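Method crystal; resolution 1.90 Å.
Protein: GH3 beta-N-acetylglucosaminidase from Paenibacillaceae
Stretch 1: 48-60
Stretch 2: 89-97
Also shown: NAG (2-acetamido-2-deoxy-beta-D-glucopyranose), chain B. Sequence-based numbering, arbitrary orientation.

Stretch 1 (48-60) YFRRNLAEPAQVA
Stretch 2 89-97: VTRLENGVT

Stretch 1 runs from Tyr48 through a 3-10 segment at 50-52, a short loop, and a helix that begins at Pro56 and continues later in the chain. Stretch 2 has no regular helix or strand. The two run side by side in the same direction. Their CA atoms pair Arg50 with Arg91 at 4.9 Å, Leu53 with Leu92 at 6.1 Å, Glu55 with Asn94 at 5.8 Å, and Pro56 with Gly95 at 6.1 Å. The contact buries 576 Å², both sides summed. No hydrogen bond joins backbone to backbone across it.

Val89 is extended (phi/psi -129/92) and does not touch stretch 1. Thr90 is also extended (-134/155), with chi1 p. Its OG1 donates a very short hydrogen bond of 2.5 Å to Glu93 OE1. Its carbonyl O lies 2.9 Å from Arg50 NH2, near the guanidinium plane.

Arg91 (-107/-17) has more area covered by the other stretch than any other residue here. Its chi angles are m, m, t and -148°. Its CB packs against Leu53 CD1 at 3.6 Å. Its NE lies 3.8 Å from Phe49 CD2, with Phe49 at chi1 -70° and chi2 84°. Water 1 accepts from Arg91 NE at 2.9 Å and donates to Tyr48 O at 2.7 Å. Water 3 donates to Arg91 O at 2.8 Å and to Leu53 O at 2.7 Å, so it bridges two carbonyls that cannot bond each other. NAG O6 lies 3.4 Å from Phe49 CE2 and 4.0 Å from Arg91 NH2.

Leu92 (-138/125; chi t, p) supplies the apolar centre. Its CD1 is 4.1 Å from Leu53 CB, and its CD2 is 4.4 Å from Val59 CG2. Leu53 has chi m, t; Val59 has chi1 t.

Glu93 (-120/-18; chi m, p, -139°) starts with its CB pointing away, but its carboxylate comes back to Arg50. Arg50 (-52/-35) reaches it with chi t, t, m and -90°. The salt bridge is two-pronged: Arg50 NH1 donates to Glu93 OE2 and Arg50 NH2 to Glu93 OE1, both at 2.9 Å. Opposite charges thus meet through paired, well-directed hydrogen bonds. Arg91 O sits over one face of the same guanidinium, 3.6 Å from Arg50 CZ.

Glu93 to Val96 form a type II turn, closed by a weak hydrogen bond of 3.5 Å from Val96 N to Glu93 O. Asn94 (-73/118; chi1 t, chi2 42°) points toward stretch 1. Its ND2 donates to Ala54 O at 3.0 Å, nearly straight at 171°. Its own O lies 3.3 Å from Pro56 CD. Glu55, just before, is the N-cap residue.

Gly95 (81/8) has a positive phi, which favours glycine. An ideal CB would clash with Pro56 CD at 2.5 Å. Gly95 O lies 3.4 Å from Pro56 CG.

Val96 (-132/163; chi1 m) places CG1 4.3 Å from Pro56 CG, an apolar contact. Thr97 (-71/131; chi1 m) is beyond reach of stretch 1.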

ATOM      1  N   TYR A  48       6.898   2.195 -11.303  1.00 17.96           N
ATOM      2  CA  TYR A  48       7.109   0.763 -11.492  1.00 17.38           C
ATOM      3  C   TYR A  48       5.926  -0.042 -10.951  1.00 18.32           C
ATOM      4  O   TYR A  48       5.344   0.299  -9.913  1.00 18.10           O
ATOM      5  CB  TYR A  48       8.367   0.293 -10.760  1.00 17.18           C
ATOM      6  CG  TYR A  48       9.709   0.695 -11.346  1.00 18.52           C
ATOM      7  CD1 TYR A  48       9.865   0.953 -12.707  1.00 19.03           C
ATOM      8  CD2 TYR A  48      10.835   0.775 -10.526  1.00 18.89           C
ATOM      9  CE1 TYR A  48      11.116   1.290 -13.236  1.00 21.06           C
ATOM     10  CE2 TYR A  48      12.080   1.111 -11.043  1.00 20.25           C
ATOM     11  CZ  TYR A  48      12.211   1.374 -12.396  1.00 20.22           C
ATOM     12  OH  TYR A  48      13.445   1.699 -12.907  1.00 21.01           O
ATOM     13  N   PHE A  49       5.620  -1.148 -11.632  1.00 16.28           N
ATOM     14  CA  PHE A  49       4.738  -2.199 -11.125  1.00 19.17           C
ATOM     15  C   PHE A  49       5.472  -3.539 -11.167  1.00 20.36           C
ATOM     16  O   PHE A  49       6.632  -3.609 -11.563  1.00 19.03           O
ATOM     17  CB  PHE A  49       3.417  -2.212 -11.906  1.00 19.10           C
ATOM     18  CG  PHE A  49       2.570  -1.005 -11.613  1.00 18.23           C
ATOM     19  CD1 PHE A  49       2.783   0.183 -12.302  1.00 19.52           C
ATOM     20  CD2 PHE A  49       1.635  -1.028 -10.588  1.00 21.58           C
ATOM     21  CE1 PHE A  49       2.041   1.322 -12.008  1.00 20.30           C
ATOM     22  CE2 PHE A  49       0.886   0.106 -10.280  1.00 23.65           C
ATOM     23  CZ  PHE A  49       1.090   1.282 -10.995  1.00 21.20           C
ATOM     24  N   ARG A  50       4.788  -4.599 -10.710  1.00 18.52           N
ATOM     25  CA  ARG A  50       5.390  -5.935 -10.643  1.00 21.16           C
ATOM     26  C   ARG A  50       6.014  -6.348 -11.979  1.00 21.44           C
ATOM     27  O   ARG A  50       7.056  -7.014 -12.010  1.00 19.96           O
ATOM     28  CB  ARG A  50       4.324  -6.952 -10.193  1.00 20.43           C
ATOM     29  CG  ARG A  50       4.824  -8.387 -10.005  1.00 23.58           C
ATOM     30  CD  ARG A  50       3.816  -9.236  -9.175  1.00 25.79           C
ATOM     31  NE  ARG A  50       3.545  -8.616  -7.881  1.00 25.58           N
ATOM     32  CZ  ARG A  50       4.237  -8.851  -6.767  1.00 25.32           C
ATOM     33  NH1 ARG A  50       5.237  -9.719  -6.764  1.00 26.09           N
ATOM     34  NH2 ARG A  50       3.930  -8.219  -5.647  1.00 22.88           N
ATOM     35  N   ARG A  51       5.392  -5.948 -13.095  1.00 21.13           N
ATOM     36  CA  ARG A  51       5.888  -6.277 -14.433  1.00 19.25           C
ATOM     37  C   ARG A  51       7.286  -5.725 -14.703  1.00 20.33           C
ATOM     38  O   ARG A  51       7.982  -6.245 -15.582  1.00 18.56           O
ATOM     39  CB  ARG A  51       4.926  -5.743 -15.498  1.00 22.30           C
ATOM     40  CG  ARG A  51       4.764  -4.209 -15.421  1.00 21.16           C
ATOM     41  CD  ARG A  51       3.702  -3.643 -16.374  1.00 19.62           C
ATOM     42  NE  ARG A  51       3.618  -2.186 -16.216  1.00 21.87           N
ATOM     43  CZ  ARG A  51       2.512  -1.509 -15.914  1.00 22.62           C
ATOM     44  NH1 ARG A  51       1.349  -2.138 -15.761  1.00 22.40           N
ATOM     45  NH2 ARG A  51       2.575  -0.186 -15.777  1.00 17.71           N
ATOM     46  N   ASN A  52       7.718  -4.695 -13.974  1.00 20.77           N
ATOM     47  CA  ASN A  52       9.054  -4.129 -14.148  1.00 18.55           C
ATOM     48  C   ASN A  52      10.074  -4.692 -13.176  1.00 17.99           C
ATOM     49  O   ASN A  52      11.236  -4.286 -13.233  1.00 18.14           O
ATOM     50  CB  ASN A  52       9.032  -2.601 -13.977  1.00 17.40           C
ATOM     51  CG  ASN A  52       7.932  -1.933 -14.770  1.00 21.85           C
ATOM     52  OD1 ASN A  52       6.961  -1.413 -14.198  1.00 19.11           O
ATOM     53  ND2 ASN A  52       8.080  -1.922 -16.097  1.00 18.18           N
ATOM     54  N   LEU A  53       9.676  -5.580 -12.264  1.00 19.05           N
ATOM     55  CA  LEU A  53      10.487  -5.877 -11.082  1.00 19.46           C
ATOM     56  C   LEU A  53      10.691  -7.386 -10.970  1.00 21.42           C
ATOM     57  O   LEU A  53       9.850  -8.097 -10.414  1.00 20.51           O
ATOM     58  CB  LEU A  53       9.826  -5.303  -9.819  1.00 17.29           C
ATOM     59  CG  LEU A  53       9.419  -3.822  -9.938  1.00 19.12           C
ATOM     60  CD1 LEU A  53       8.544  -3.394  -8.750  1.00 19.73           C
ATOM     61  CD2 LEU A  53      10.673  -2.922 -10.039  1.00 16.31           C
ATOM     62  N   ALA A  54      11.817  -7.872 -11.488  1.00 20.03           N
ATOM     63  CA  ALA A  54      12.175  -9.282 -11.380  1.00 21.24           C
ATOM     64  C   ALA A  54      13.155  -9.549 -10.240  1.00 24.64           C
ATOM     65  O   ALA A  54      12.888 -10.399  -9.381  1.00 21.83           O
ATOM     66  CB  ALA A  54      12.750  -9.786 -12.716  1.00 22.51           C
ATOM     67  N   GLU A  55      14.284  -8.837 -10.192  1.00 21.45           N
ATOM     68  CA  GLU A  55      15.245  -9.035  -9.111  1.00 21.23           C
ATOM     69  C   GLU A  55      16.056  -7.755  -8.944  1.00 19.37           C
ATOM     70  O   GLU A  55      16.085  -6.920  -9.851  1.00 21.25           O
ATOM     71  CB  GLU A  55      16.172 -10.233  -9.403  1.00 22.39           C
ATOM     72  CG  GLU A  55      17.112  -9.994 -10.583  1.00 23.22           C
ATOM     73  CD  GLU A  55      18.134 -11.106 -10.759  1.00 26.87           C
ATOM     74  OE1 GLU A  55      18.757 -11.521  -9.763  1.00 30.02           O
ATOM     75  OE2 GLU A  55      18.302 -11.576 -11.897  1.00 35.53           O
ATOM     76  N   PRO A  56      16.715  -7.573  -7.789  1.00 21.29           N
ATOM     77  CA  PRO A  56      17.426  -6.302  -7.529  1.00 21.10           C
ATOM     78  C   PRO A  56      18.398  -5.858  -8.613  1.00 22.82           C
ATOM     79  O   PRO A  56      18.399  -4.678  -8.979  1.00 20.31           O
ATOM     80  CB  PRO A  56      18.148  -6.593  -6.206  1.00 25.02           C
ATOM     81  CG  PRO A  56      17.208  -7.524  -5.487  1.00 21.58           C
ATOM     82  CD  PRO A  56      16.592  -8.396  -6.567  1.00 22.91           C
ATOM     83  N   ALA A  57      19.251  -6.757  -9.118  1.00 21.38           N
ATOM     84  CA  ALA A  57      20.226  -6.349 -10.127  1.00 21.13           C
ATOM     85  C   ALA A  57      19.534  -5.813 -11.371  1.00 20.76           C
ATOM     86  O   ALA A  57      19.970  -4.814 -11.954  1.00 19.40           O
ATOM     87  CB  ALA A  57      21.136  -7.523 -10.494  1.00 23.41           C
ATOM     88  N   GLN A  58      18.433  -6.451 -11.770  1.00 20.26           N
ATOM     89  CA  GLN A  58      17.693  -6.017 -12.948  1.00 21.31           C
ATOM     90  C   GLN A  58      17.007  -4.670 -12.713  1.00 18.45           C
ATOM     91  O   GLN A  58      16.977  -3.817 -13.615  1.00 18.87           O
ATOM     92  CB  GLN A  58      16.682  -7.106 -13.348  1.00 20.12           C
ATOM     93  CG  GLN A  58      15.607  -6.646 -14.340  1.00 18.80           C
ATOM     94  CD  GLN A  58      14.377  -6.085 -13.627  1.00 18.91           C
ATOM     95  OE1 GLN A  58      14.003  -6.561 -12.563  1.00 19.57           O
ATOM     96  NE2 GLN A  58      13.764  -5.069 -14.205  1.00 17.76           N
ATOM     97  N   VAL A  59      16.452  -4.452 -11.514  1.00 17.79           N
ATOM     98  CA  VAL A  59      15.762  -3.192 -11.236  1.00 17.35           C
ATOM     99  C   VAL A  59      16.760  -2.039 -11.215  1.00 17.19           C
ATOM    100  O   VAL A  59      16.527  -0.980 -11.809  1.00 18.63           O
ATOM    101  CB  VAL A  59      14.980  -3.275  -9.908  1.00 15.66           C
ATOM    102  CG1 VAL A  59      14.249  -1.945  -9.635  1.00 18.43           C
ATOM    103  CG2 VAL A  59      13.971  -4.429  -9.946  1.00 18.29           C
ATOM    104  N   ALA A  60      17.877  -2.223 -10.507  1.00 19.41           N
ATOM    105  CA  ALA A  60      18.916  -1.198 -10.478  1.00 19.82           C
ATOM    106  C   ALA A  60      19.401  -0.868 -11.885  1.00 19.99           C
ATOM    107  O   ALA A  60      19.589   0.308 -12.230  1.00 22.01           O
ATOM    108  CB  ALA A  60      20.079  -1.664  -9.596  1.00 18.42           C
ATOM    109  N   VAL A  89       0.888  -4.764   0.576  1.00 22.52           N
ATOM    110  CA  VAL A  89       0.995  -4.015  -0.677  1.00 22.64           C
ATOM    111  C   VAL A  89       2.485  -3.818  -0.938  1.00 19.90           C
ATOM    112  O   VAL A  89       3.102  -2.867  -0.450  1.00 19.89           O
ATOM    113  CB  VAL A  89       0.239  -2.678  -0.654  1.00 20.63           C
ATOM    114  CG1 VAL A  89       0.504  -1.892  -1.931  1.00 23.02           C
ATOM    115  CG2 VAL A  89      -1.255  -2.909  -0.533  1.00 24.70           C
ATOM    116  N   THR A  90       3.077  -4.740  -1.686  1.00 19.14           N
ATOM    117  CA  THR A  90       4.424  -4.581  -2.206  1.00 22.78           C
ATOM    118  C   THR A  90       4.410  -4.987  -3.674  1.00 25.01           C
ATOM    119  O   THR A  90       3.546  -5.752  -4.115  1.00 22.13           O
ATOM    120  CB  THR A  90       5.459  -5.432  -1.438  1.00 23.67           C
ATOM    121  OG1 THR A  90       5.093  -6.810  -1.520  1.00 21.98           O
ATOM    122  CG2 THR A  90       5.548  -5.020   0.045  1.00 24.64           C
ATOM    123  N   ARG A  91       5.364  -4.452  -4.438  1.00 20.17           N
ATOM    124  CA  ARG A  91       5.514  -4.818  -5.842  1.00 20.13           C
ATOM    125  C   ARG A  91       6.726  -5.691  -6.104  1.00 22.41           C
ATOM    126  O   ARG A  91       6.805  -6.308  -7.173  1.00 24.13           O
ATOM    127  CB  ARG A  91       5.628  -3.567  -6.722  1.00 21.62           C
ATOM    128  CG  ARG A  91       4.525  -2.581  -6.511  1.00 19.73           C
ATOM    129  CD  ARG A  91       3.198  -3.165  -6.918  1.00 22.05           C
ATOM    130  NE  ARG A  91       2.208  -2.106  -6.967  1.00 22.85           N
ATOM    131  CZ  ARG A  91       0.923  -2.266  -6.696  1.00 32.66           C
ATOM    132  NH1 ARG A  91       0.430  -3.460  -6.356  1.00 27.22           N
ATOM    133  NH2 ARG A  91       0.133  -1.217  -6.759  1.00 27.28           N
ATOM    134  N   LEU A  92       7.665  -5.738  -5.164  1.00 22.29           N
ATOM    135  CA  LEU A  92       8.862  -6.562  -5.266  1.00 23.15           C
ATOM    136  C   LEU A  92       9.113  -7.205  -3.914  1.00 21.48           C
ATOM    137  O   LEU A  92       9.213  -6.506  -2.905  1.00 21.66           O
ATOM    138  CB  LEU A  92      10.074  -5.724  -5.693  1.00 22.77           C
ATOM    139  CG  LEU A  92      11.399  -6.499  -5.723  1.00 21.27           C
ATOM    140  CD1 LEU A  92      11.360  -7.611  -6.775  1.00 18.78           C
ATOM    141  CD2 LEU A  92      12.558  -5.547  -5.969  1.00 21.40           C
ATOM    142  N   GLU A  93       9.213  -8.535  -3.898  1.00 19.92           N
ATOM    143  CA  GLU A  93       9.683  -9.264  -2.733  1.00 22.09           C
ATOM    144  C   GLU A  93      10.932 -10.092  -3.005  1.00 23.26           C
ATOM    145  O   GLU A  93      11.629 -10.450  -2.055  1.00 23.89           O
ATOM    146  CB  GLU A  93       8.579 -10.191  -2.193  1.00 27.28           C
ATOM    147  CG  GLU A  93       7.233  -9.498  -1.972  1.00 25.19           C
ATOM    148  CD  GLU A  93       6.465  -9.286  -3.265  1.00 28.14           C
ATOM    149  OE1 GLU A  93       5.864  -8.205  -3.440  1.00 29.67           O
ATOM    150  OE2 GLU A  93       6.473 -10.186  -4.128  1.00 27.91           O
ATOM    151  N   ASN A  94      11.251 -10.378  -4.266  1.00 23.58           N
ATOM    152  CA  ASN A  94      12.413 -11.197  -4.577  1.00 23.00           C
ATOM    153  C   ASN A  94      13.684 -10.396  -4.332  1.00 21.96           C
ATOM    154  O   ASN A  94      13.893  -9.364  -4.970  1.00 22.65           O
ATOM    155  CB  ASN A  94      12.357 -11.661  -6.032  1.00 22.13           C
ATOM    156  CG  ASN A  94      13.496 -12.603  -6.379  1.00 26.14           C
ATOM    157  OD1 ASN A  94      13.844 -13.486  -5.594  1.00 25.59           O
ATOM    158  ND2 ASN A  94      14.081 -12.416  -7.543  1.00 21.59           N
ATOM    159  N   GLY A  95      14.529 -10.863  -3.408  1.00 20.58           N
ATOM    160  CA  GLY A  95      15.797 -10.206  -3.165  1.00 22.60           C
ATOM    161  C   GLY A  95      15.748  -8.979  -2.285  1.00 22.08           C
ATOM    162  O   GLY A  95      16.762  -8.279  -2.171  1.00 19.47           O
ATOM    163  N   VAL A  96      14.601  -8.677  -1.674  1.00 20.11           N
ATOM    164  CA  VAL A  96      14.474  -7.557  -0.753  1.00 21.15           C
ATOM    165  C   VAL A  96      13.775  -8.053   0.505  1.00 22.28           C
ATOM    166  O   VAL A  96      13.175  -9.130   0.528  1.00 20.90           O
ATOM    167  CB  VAL A  96      13.708  -6.359  -1.363  1.00 20.38           C
ATOM    168  CG1 VAL A  96      14.374  -5.921  -2.665  1.00 19.70           C
ATOM    169  CG2 VAL A  96      12.250  -6.721  -1.609  1.00 22.93           C
ATOM    170  N   THR A  97      13.887  -7.257   1.568  1.00 22.14           N
ATOM    171  CA  THR A  97      13.239  -7.580   2.832  1.00 24.20           C
ATOM    172  C   THR A  97      11.737  -7.392   2.702  1.00 22.60           C
ATOM    173  O   THR A  97      11.279  -6.343   2.244  1.00 21.38           O
ATOM    174  CB  THR A  97      13.766  -6.669   3.941  1.00 20.77           C
ATOM    175  OG1 THR A  97      15.195  -6.715   3.959  1.00 22.14           O
ATOM    176  CG2 THR A  97      13.235  -7.087   5.307  1.00 19.26           C
TER
HETATM  177  C1  NAG B 601      -4.250   3.616  -6.962  1.00 22.67           C
HETATM  178  C2  NAG B 601      -4.108   3.483  -5.424  1.00 21.34           C
HETATM  179  C3  NAG B 601      -2.855   4.216  -4.912  1.00 20.23           C
HETATM  180  C4  NAG B 601      -1.625   3.862  -5.737  1.00 19.76           C
HETATM  181  C5  NAG B 601      -1.917   4.130  -7.204  1.00 22.04           C
HETATM  182  C6  NAG B 601      -0.761   3.812  -8.127  1.00 21.53           C
HETATM  183  C7  NAG B 601      -5.976   3.370  -3.813  1.00 21.16           C
HETATM  184  C8  NAG B 601      -7.166   4.099  -3.252  1.00 18.32           C
HETATM  185  N2  NAG B 601      -5.299   4.010  -4.772  1.00 18.72           N
HETATM  186  O1  NAG B 601      -5.208   2.705  -7.385  1.00 27.90           O
HETATM  187  O3  NAG B 601      -2.622   3.885  -3.546  1.00 18.61           O
HETATM  188  O4  NAG B 601      -0.510   4.641  -5.320  1.00 18.22           O
HETATM  189  O5  NAG B 601      -3.008   3.294  -7.601  1.00 20.51           O
HETATM  190  O6  NAG B 601      -0.540   2.410  -8.217  1.00 21.88           O
HETATM  191  O7  NAG B 601      -5.633   2.265  -3.398  1.00 20.36           O
HETATM  192  O   HOH W   1       3.506   0.283  -7.982  1.00 19.22           O
HETATM  193  O   HOH W   2       1.302  -6.453  -7.607  1.00 37.13           O
HETATM  194  O   HOH W   3       8.150  -8.433  -8.396  1.00 23.62           O